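Local coordinates for DBF2 kinase activator protein MOB1 (Saccharomyces cerevisiae, PDB 2HJN) that binds and activates the protein kinase DBF2 as its activator subunit in the mitotic exit network, enabling DBF2 phosphorylation by CDC15 in late anaphase, at residues A[110-115]-A[184-189]. Sequence-based numbering, arbitrary orientation.
Sequences IATNEY and IYCHHF. With ZN (zinc ion), chain B.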
# COMPACT_ATOMS: atom_id res chain seq x y z
N ILE A 110 15.99 14.58 -0.38
CA ILE A 110 16.19 15.22 -1.68
C ILE A 110 15.14 14.83 -2.73
O ILE A 110 14.40 13.87 -2.55
CB ILE A 110 17.63 15.00 -2.20
CG1 ILE A 110 17.89 13.50 -2.46
CG2 ILE A 110 18.63 15.55 -1.14
CD1 ILE A 110 19.21 13.15 -3.05
N ALA A 111 15.09 15.61 -3.82
CA ALA A 111 14.18 15.33 -4.93
C ALA A 111 15.02 15.72 -6.09
O ALA A 111 14.97 16.88 -6.52
CB ALA A 111 12.95 16.25 -4.83
N THR A 112 15.81 14.75 -6.58
CA THR A 112 17.05 14.95 -7.33
C THR A 112 18.10 15.78 -6.59
O THR A 112 17.80 16.39 -5.56
CB THR A 112 16.85 15.62 -8.70
OG1 THR A 112 16.58 17.00 -8.51
CG2 THR A 112 15.68 14.94 -9.50
N ASN A 113 19.32 15.83 -7.14
CA ASN A 113 20.38 16.65 -6.50
C ASN A 113 20.24 18.19 -6.57
O ASN A 113 21.04 18.90 -5.96
CB ASN A 113 21.77 16.17 -6.93
CG ASN A 113 22.12 14.79 -6.35
OD1 ASN A 113 21.91 14.54 -5.16
ND2 ASN A 113 22.67 13.91 -7.18
N GLU A 114 19.20 18.70 -7.24
CA GLU A 114 18.95 20.15 -7.25
C GLU A 114 18.10 20.68 -6.08
O GLU A 114 18.07 21.89 -5.87
CB GLU A 114 18.35 20.67 -8.58
CG GLU A 114 18.99 20.11 -9.92
CD GLU A 114 20.51 19.93 -9.93
OE1 GLU A 114 21.24 20.94 -10.04
OE2 GLU A 114 20.99 18.77 -9.89
N TYR A 115 17.37 19.79 -5.40
CA TYR A 115 16.48 20.21 -4.31
C TYR A 115 16.72 19.39 -3.06
O TYR A 115 16.59 18.17 -3.10
CB TYR A 115 15.01 20.04 -4.70
CG TYR A 115 14.61 20.94 -5.84
CD1 TYR A 115 14.84 20.58 -7.16
CD2 TYR A 115 14.02 22.18 -5.59
CE1 TYR A 115 14.49 21.43 -8.22
CE2 TYR A 115 13.69 23.05 -6.64
CZ TYR A 115 13.91 22.67 -7.93
OH TYR A 115 13.55 23.55 -8.94
N ILE A 184 9.32 10.44 -3.40
CA ILE A 184 8.87 9.14 -3.93
C ILE A 184 9.17 9.02 -5.42
O ILE A 184 9.75 8.04 -5.86
CB ILE A 184 7.30 8.85 -3.67
CG1 ILE A 184 7.00 8.61 -2.19
CG2 ILE A 184 6.83 7.53 -4.34
CD1 ILE A 184 5.52 8.77 -1.85
N TYR A 185 8.76 10.04 -6.19
CA TYR A 185 8.90 10.01 -7.66
C TYR A 185 10.35 10.02 -8.09
O TYR A 185 10.75 9.31 -9.02
CB TYR A 185 8.21 11.27 -8.25
CG TYR A 185 6.79 11.06 -8.66
CD1 TYR A 185 5.75 11.67 -7.94
CD2 TYR A 185 6.46 10.22 -9.74
CE1 TYR A 185 4.41 11.46 -8.30
CE2 TYR A 185 5.13 9.99 -10.10
CZ TYR A 185 4.11 10.62 -9.38
OH TYR A 185 2.77 10.45 -9.74
N CYS A 186 11.16 10.87 -7.44
CA CYS A 186 12.58 11.04 -7.82
C CYS A 186 13.53 9.95 -7.26
O CYS A 186 14.60 9.70 -7.85
CB CYS A 186 13.11 12.43 -7.45
SG CYS A 186 12.21 13.78 -8.25
N HIS A 187 13.16 9.30 -6.18
CA HIS A 187 14.04 8.29 -5.60
C HIS A 187 13.50 6.88 -5.38
O HIS A 187 14.30 5.94 -5.16
CB HIS A 187 14.76 8.90 -4.38
CG HIS A 187 15.53 10.14 -4.75
ND1 HIS A 187 16.73 10.07 -5.42
CD2 HIS A 187 15.21 11.46 -4.71
CE1 HIS A 187 17.17 11.29 -5.68
NE2 HIS A 187 16.24 12.15 -5.29
N HIS A 188 12.17 6.69 -5.47
CA HIS A 188 11.60 5.34 -5.26
C HIS A 188 10.65 4.83 -6.33
O HIS A 188 9.93 3.86 -6.10
CB HIS A 188 10.97 5.25 -3.85
CG HIS A 188 11.96 5.51 -2.75
ND1 HIS A 188 12.95 4.60 -2.43
CD2 HIS A 188 12.22 6.62 -2.02
CE1 HIS A 188 13.73 5.11 -1.49
NE2 HIS A 188 13.30 6.34 -1.21
N PHE A 189 10.61 5.47 -7.49
CA PHE A 189 9.58 5.07 -8.49
C PHE A 189 9.73 3.63 -8.96
O PHE A 189 8.71 3.00 -9.24
CB PHE A 189 9.50 6.01 -9.67
CG PHE A 189 8.25 5.84 -10.56
CD1 PHE A 189 7.03 6.49 -10.25
CD2 PHE A 189 8.30 5.10 -11.76
CE1 PHE A 189 5.89 6.33 -11.07
CE2 PHE A 189 7.14 4.94 -12.55
CZ PHE A 189 5.95 5.56 -12.22
ZN ZN B . 14.25 7.51 0.19
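Ala111 and Cys186 bring the loop 110-115 against the last turn of helix 165-187, their CA atoms 5.4 Å apart, just before the loop makes a type I turn from Thr112 to Tyr115. The one hydrogen bond across runs from Thr112 N to His187 NE2 (2.9 Å); it is bent, 136° at the hydrogen, and the donor sits 24° out of the imidazole plane. CA of Ala111 lies in that plane at the ring edge. CG1 of Ile110, set between its backbone N and carbonyl carbon (chi1 64°), comes within 3.5 Å of His187 NE2, the two side chains crossing at about a right angle. An alanine in place of His187 would probably leave Thr112 N without this acceptor and open a gap beside Ile110. Cys186 SG packs on Ala111 CB (4.3 Å) and touches Thr112 CG2, while Thr112 OG1 donates a hydrogen bond to a lone pair of Ala111 O (2.6 Å). Next in sequence, His188 binds zinc through NE2 with Cys101, Cys106 and His183; Ile110 O accepts a hydrogen bond from His183 ND1, tying the loop to this site. Ile52 of helix 49-58 touches Thr112 and Cys186, and strand 115-117 meets Ile110 and Ala111 through Glu116 and Tyr117.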